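Local coordinates for protein HTP-2 (Caenorhabditis elegans, PDB 4TZM) that binds a closure motif of HTP-3 through its HORMA domain and probably takes part in building the meiotic chromosome axis, at residues K22-L27 and N68-N73; N40-A45 and G233-G238. All coordinates share one frame; numbering follows the deposited sequence.

Contact 1: residues K22-L27 and N68-N73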
loop_
_atom_site.group_PDB
_atom_site.type_symbol
_atom_site.label_atom_id
_atom_site.label_comp_id
_atom_site.label_asym_id
_atom_site.label_seq_id
_atom_site.Cartn_x
_atom_site.Cartn_y
_atom_site.Cartn_z
ATOM N N LYS A 22 5.340 15.991 -15.114
ATOM C CA LYS A 22 4.076 16.657 -14.816
ATOM C C LYS A 22 3.015 15.669 -14.328
ATOM O O LYS A 22 2.255 15.961 -13.400
ATOM C CB LYS A 22 3.574 17.406 -16.054
ATOM C CG LYS A 22 2.514 18.458 -15.768
ATOM C CD LYS A 22 2.977 19.430 -14.692
ATOM C CE LYS A 22 2.105 20.676 -14.658
ATOM N NZ LYS A 22 2.168 21.422 -15.947
ATOM N N THR A 23 2.979 14.496 -14.954
ATOM C CA THR A 23 2.004 13.463 -14.620
ATOM C C THR A 23 2.248 12.879 -13.232
ATOM O O THR A 23 1.310 12.694 -12.453
ATOM C CB THR A 23 2.029 12.320 -15.650
ATOM O OG1 THR A 23 1.899 12.857 -16.974
ATOM C CG2 THR A 23 0.899 11.342 -15.383
ATOM N N TRP A 24 3.510 12.588 -12.930
ATOM C CA TRP A 24 3.889 12.034 -11.633
ATOM C C TRP A 24 3.500 12.962 -10.484
ATOM O O TRP A 24 3.035 12.508 -9.440
ATOM C CB TRP A 24 5.396 11.750 -11.593
ATOM C CG TRP A 24 5.889 11.294 -10.248
ATOM C CD1 TRP A 24 6.422 12.073 -9.262
ATOM C CD2 TRP A 24 5.894 9.952 -9.744
ATOM N NE1 TRP A 24 6.757 11.299 -8.175
ATOM C CE2 TRP A 24 6.443 9.992 -8.445
ATOM C CE3 TRP A 24 5.486 8.717 -10.263
ATOM C CZ2 TRP A 24 6.596 8.848 -7.659
ATOM C CZ3 TRP A 24 5.639 7.582 -9.482
ATOM C CH2 TRP A 24 6.188 7.655 -8.194
ATOM N N SER A 25 3.678 14.263 -10.688
ATOM C CA SER A 25 3.435 15.241 -9.631
ATOM C C SER A 25 1.954 15.376 -9.283
ATOM O O SER A 25 1.603 15.961 -8.261
ATOM C CB SER A 25 3.998 16.607 -10.030
ATOM O OG SER A 25 5.404 16.553 -10.185
ATOM N N LYS A 26 1.093 14.827 -10.131
ATOM C CA LYS A 26 -0.346 14.917 -9.922
ATOM C C LYS A 26 -0.813 14.009 -8.785
ATOM O O LYS A 26 -1.854 14.251 -8.173
ATOM C CB LYS A 26 -1.089 14.564 -11.214
ATOM C CG LYS A 26 -2.575 14.861 -11.166
ATOM C CD LYS A 26 -3.324 14.185 -12.301
ATOM C CE LYS A 26 -4.822 14.410 -12.162
ATOM N NZ LYS A 26 -5.598 13.665 -13.192
ATOM N N LEU A 27 -0.038 12.965 -8.498
ATOM C CA LEU A 27 -0.406 12.002 -7.462
ATOM C C LEU A 27 0.646 11.847 -6.364
ATOM O O LEU A 27 0.319 11.470 -5.236
ATOM C CB LEU A 27 -0.674 10.632 -8.089
ATOM C CG LEU A 27 -1.987 10.467 -8.846
ATOM C CD1 LEU A 27 -1.999 9.145 -9.592
ATOM C CD2 LEU A 27 -3.154 10.547 -7.881
ATOM N N ASN A 68 -6.832 8.020 -13.346
ATOM C CA ASN A 68 -5.605 8.765 -13.116
ATOM C C ASN A 68 -4.459 8.157 -13.908
ATOM O O ASN A 68 -4.584 7.059 -14.451
ATOM C CB ASN A 68 -5.256 8.793 -11.628
ATOM C CG ASN A 68 -5.917 9.940 -10.894
ATOM O OD1 ASN A 68 -5.438 11.074 -10.932
ATOM N ND2 ASN A 68 -7.020 9.653 -10.213
ATOM N N TYR A 69 -3.345 8.881 -13.973
ATOM C CA TYR A 69 -2.144 8.395 -14.640
ATOM C C TYR A 69 -0.941 8.494 -13.711
ATOM O O TYR A 69 -0.793 9.470 -12.975
ATOM C CB TYR A 69 -1.869 9.186 -15.920
ATOM C CG TYR A 69 -2.820 8.918 -17.066
ATOM C CD1 TYR A 69 -4.093 9.475 -17.088
ATOM C CD2 TYR A 69 -2.433 8.127 -18.139
ATOM C CE1 TYR A 69 -4.961 9.238 -18.142
ATOM C CE2 TYR A 69 -3.292 7.884 -19.196
ATOM C CZ TYR A 69 -4.555 8.443 -19.194
ATOM O OH TYR A 69 -5.415 8.205 -20.244
ATOM N N ILE A 70 -0.091 7.476 -13.748
ATOM C CA ILE A 70 1.168 7.487 -13.016
ATOM C C ILE A 70 2.284 7.931 -13.949
ATOM O O ILE A 70 3.168 8.697 -13.568
ATOM C CB ILE A 70 1.490 6.106 -12.437
ATOM C CG1 ILE A 70 0.291 5.585 -11.647
ATOM C CG2 ILE A 70 2.734 6.165 -11.564
ATOM C CD1 ILE A 70 0.318 4.105 -11.429
ATOM N N THR A 71 2.241 7.423 -15.177
ATOM C CA THR A 71 3.075 7.923 -16.262
ATOM C C THR A 71 2.170 8.179 -17.459
ATOM O O THR A 71 0.973 7.905 -17.401
ATOM C CB THR A 71 4.199 6.941 -16.646
ATOM O OG1 THR A 71 3.657 5.859 -17.410
ATOM C CG2 THR A 71 4.877 6.388 -15.407
ATOM N N GLU A 72 2.732 8.705 -18.540
ATOM C CA GLU A 72 1.946 8.977 -19.739
ATOM C C GLU A 72 1.417 7.682 -20.342
ATOM O O GLU A 72 0.359 7.663 -20.973
ATOM C CB GLU A 72 2.781 9.732 -20.771
ATOM C CG GLU A 72 3.193 11.130 -20.349
ATOM C CD GLU A 72 4.046 11.814 -21.399
ATOM O OE1 GLU A 72 4.509 11.123 -22.331
ATOM O OE2 GLU A 72 4.253 13.041 -21.295
ATOM N N ASN A 73 2.159 6.602 -20.127
ATOM C CA ASN A 73 1.836 5.299 -20.697
ATOM C C ASN A 73 0.910 4.470 -19.808
ATOM O O ASN A 73 0.203 3.586 -20.294
ATOM C CB ASN A 73 3.127 4.514 -20.953
ATOM C CG ASN A 73 3.102 3.751 -22.263
ATOM O OD1 ASN A 73 2.400 2.749 -22.398
ATOM N ND2 ASN A 73 3.882 4.217 -23.232
#
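Two backbone N-H groups point at Thr-71 OG1. Asn-73 N donates to it over 3.2 Å, with an angle of 136° at the hydrogen, which makes an ST turn. The N-H of Leu-74 adds a weak hydrogen bond. Residues 22-27 of the same chain meet this end of the strand mainly through Thr-23. Thr-23 has CG2 anti to its backbone N, and this methyl points into the strand end. There CG2 of Thr-23 lies 3.5 Å from Tyr-69 CB and equally close to Tyr-69 O. The ring of Tyr-69 turns away and takes Thr-71 O at its edge, in plane. Strands 65-69 and 75-79 form an antiparallel hairpin. Ile-70 and Thr-71 both face Leu-74 where it turns, a classic beta bulge. Leu-27 packs against the strand with both methyls. CD1 of Leu-27 is 3.6 Å from Tyr-69 O, and CD2 of Leu-27 is 3.8 Å from Asn-68 OD1. An alanine here would lose both methyl contacts and would probably loosen the seat of residues 22-27 on the strand. Lys-26 is fully extended and crosses Asn-68 obliquely, and its NZ gives a weak hydrogen bond of 3.4 Å to Asn-68 OD1. Deeper in, Trp-24 has CG anti to the backbone N (chi1 175°), and the benzo part of its indole reaches Ile-70. CZ3 of Trp-24 stops 3.8 Å from Ile-70 CG2. The indole NE1 bonds to Pro-29 O, and the ring stacks on Phe-28. Helix 164-185 touches Trp-24 through Arg-168 and Ile-70 through Val-175.

Contact 2: residues N40-A45 and G233-G238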
loop_
_atom_site.group_PDB
_atom_site.type_symbol
_atom_site.label_atom_id
_atom_site.label_comp_id
_atom_site.label_asym_id
_atom_site.label_seq_id
_atom_site.Cartn_x
_atom_site.Cartn_y
_atom_site.Cartn_z
ATOM N N ASN A 40 5.189 11.037 3.215
ATOM C CA ASN A 40 4.097 11.497 2.371
ATOM C C ASN A 40 3.964 10.613 1.150
ATOM O O ASN A 40 2.866 10.412 0.634
ATOM C CB ASN A 40 4.307 12.950 1.944
ATOM C CG ASN A 40 4.019 13.927 3.063
ATOM O OD1 ASN A 40 3.221 13.640 3.948
ATOM N ND2 ASN A 40 4.672 15.087 3.031
ATOM N N PHE A 41 5.088 10.079 0.682
ATOM C CA PHE A 41 5.024 9.196 -0.462
ATOM C C PHE A 41 4.310 7.885 -0.120
ATOM O O PHE A 41 3.521 7.389 -0.915
ATOM C CB PHE A 41 6.416 8.891 -1.021
ATOM C CG PHE A 41 6.388 7.848 -2.089
ATOM C CD1 PHE A 41 6.057 8.186 -3.388
ATOM C CD2 PHE A 41 6.624 6.519 -1.786
ATOM C CE1 PHE A 41 5.993 7.223 -4.371
ATOM C CE2 PHE A 41 6.560 5.555 -2.762
ATOM C CZ PHE A 41 6.244 5.906 -4.058
ATOM N N MET A 42 4.591 7.319 1.052
ATOM C CA MET A 42 3.966 6.056 1.443
ATOM C C MET A 42 2.450 6.211 1.573
ATOM O O MET A 42 1.691 5.306 1.229
ATOM C CB MET A 42 4.549 5.537 2.762
ATOM C CG MET A 42 6.002 5.081 2.689
ATOM S SD MET A 42 6.304 3.892 1.366
ATOM C CE MET A 42 7.667 2.965 2.047
ATOM N N ILE A 43 2.024 7.365 2.078
ATOM C CA ILE A 43 0.607 7.691 2.189
ATOM C C ILE A 43 -0.071 7.655 0.819
ATOM O O ILE A 43 -1.136 7.058 0.664
ATOM C CB ILE A 43 0.406 9.079 2.837
ATOM C CG1 ILE A 43 1.055 9.107 4.224
ATOM C CG2 ILE A 43 -1.070 9.430 2.925
ATOM C CD1 ILE A 43 0.830 10.385 4.994
ATOM N N ARG A 44 0.557 8.285 -0.170
ATOM C CA ARG A 44 0.031 8.289 -1.528
ATOM C C ARG A 44 0.105 6.891 -2.138
ATOM O O ARG A 44 -0.776 6.496 -2.894
ATOM C CB ARG A 44 0.787 9.294 -2.404
ATOM C CG ARG A 44 0.877 10.705 -1.824
ATOM C CD ARG A 44 -0.490 11.313 -1.512
ATOM N NE ARG A 44 -1.249 11.659 -2.713
ATOM C CZ ARG A 44 -2.467 11.199 -2.985
ATOM N NH1 ARG A 44 -3.067 10.376 -2.136
ATOM N NH2 ARG A 44 -3.089 11.562 -4.099
ATOM N N ALA A 45 1.150 6.142 -1.794
ATOM C CA ALA A 45 1.319 4.778 -2.295
ATOM C C ALA A 45 0.219 3.842 -1.792
ATOM O O ALA A 45 -0.311 3.032 -2.552
ATOM C CB ALA A 45 2.689 4.234 -1.905
ATOM N N GLY A 233 5.798 -6.448 -5.278
ATOM C CA GLY A 233 6.926 -5.540 -5.355
ATOM C C GLY A 233 7.200 -4.809 -4.053
ATOM O O GLY A 233 6.567 -5.075 -3.030
ATOM N N HIS A 234 8.150 -3.881 -4.101
ATOM C CA HIS A 234 8.557 -3.124 -2.926
ATOM C C HIS A 234 8.725 -1.638 -3.239
ATOM O O HIS A 234 8.720 -1.227 -4.399
ATOM C CB HIS A 234 9.861 -3.686 -2.359
ATOM C CG HIS A 234 11.028 -3.553 -3.287
ATOM N ND1 HIS A 234 11.356 -4.519 -4.215
ATOM C CD2 HIS A 234 11.940 -2.565 -3.434
ATOM C CE1 HIS A 234 12.424 -4.131 -4.891
ATOM N NE2 HIS A 234 12.799 -2.950 -4.435
ATOM N N LEU A 235 8.868 -0.843 -2.185
ATOM C CA LEU A 235 9.075 0.594 -2.295
ATOM C C LEU A 235 10.186 0.995 -1.334
ATOM O O LEU A 235 10.220 0.528 -0.195
ATOM C CB LEU A 235 7.781 1.362 -1.986
ATOM C CG LEU A 235 6.630 1.225 -2.990
ATOM C CD1 LEU A 235 5.324 1.789 -2.435
ATOM C CD2 LEU A 235 6.981 1.897 -4.309
ATOM N N ARG A 236 11.109 1.832 -1.795
ATOM C CA ARG A 236 12.205 2.286 -0.947
ATOM C C ARG A 236 12.453 3.775 -1.151
ATOM O O ARG A 236 13.373 4.165 -1.874
ATOM C CB ARG A 236 13.482 1.482 -1.235
ATOM C CG ARG A 236 14.695 1.793 -0.336
ATOM C CD ARG A 236 14.357 1.693 1.144
ATOM N NE ARG A 236 15.538 1.603 2.004
ATOM C CZ ARG A 236 16.059 2.621 2.687
ATOM N NH1 ARG A 236 15.517 3.829 2.611
ATOM N NH2 ARG A 236 17.125 2.430 3.450
ATOM N N PRO A 237 11.614 4.621 -0.531
ATOM C CA PRO A 237 11.934 6.049 -0.489
ATOM C C PRO A 237 13.049 6.331 0.517
ATOM O O PRO A 237 13.714 5.399 0.973
ATOM C CB PRO A 237 10.615 6.698 -0.063
ATOM C CG PRO A 237 9.856 5.628 0.616
ATOM C CD PRO A 237 10.256 4.340 -0.034
ATOM N N GLY A 238 13.246 7.600 0.854
ATOM C CA GLY A 238 14.350 8.006 1.704
ATOM C C GLY A 238 14.459 7.326 3.059
ATOM O O GLY A 238 15.555 6.961 3.482
#
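Leu-235 and Pro-237 meet three side chains of helix 40-45 in a wholly apolar contact. CD1 of Leu-235 touches Ala-45 CB at 3.6 Å. Its other methyl, CD2, lies in the plane of the Phe-41 ring at the edge, 4.0 Å from Phe-41 CE2. The ring reaches there because CG of Phe-41 is anti to its backbone N (chi1 173°). The ring also approaches the proline obliquely, with Phe-41 CD2 4.1 Å from Pro-237 CG. Met-42 is bent at chi2, so CE swings across to Pro-237 CD at 3.6 Å. The proline is positioned in turn by Arg-236, which points away from the helix. NH1 of Arg-236 donates to Pro-237 O over 2.9 Å, nearly along the C=O axis and close to the guanidinium plane. Further out, Arg-236 NE bonds to Leu-159 O, NH2 bonds to Gly-136 O, and the guanidinium makes a cation-pi contact with Phe-132. The axes of segments 40-45 and 233-235 come within 11.4 Å and run roughly antiparallel, at 147°. Helix 164-185 packs on Phe-41 and Ala-45 through Met-171, and strand 240-248, paired with strand 228-235, meets Met-42 through Ala-242.

In the fold
Contact 2 is buried, its centre about 7 Å from the centre of the chain. Contact 1 is partly buried, its centre about 17 Å from the centre of the chain, with charged side chains at its margin. The chemistry follows: contact 2 has apolar packing alone across its segments, while contact 1 adds one weak lysine bond. The two join different elements. Contact 1 sets an N-terminal loop on the 65-69 hairpin; contact 2 sets helix 35-56 on a strand of the main sheet. They share helix 164-185 as a neighbour and also touch directly. Trp-24 packs on Phe-41, and Leu-27 O takes a weak hydrogen bond from Arg-44 NE. Their centres are about 15 Å apart.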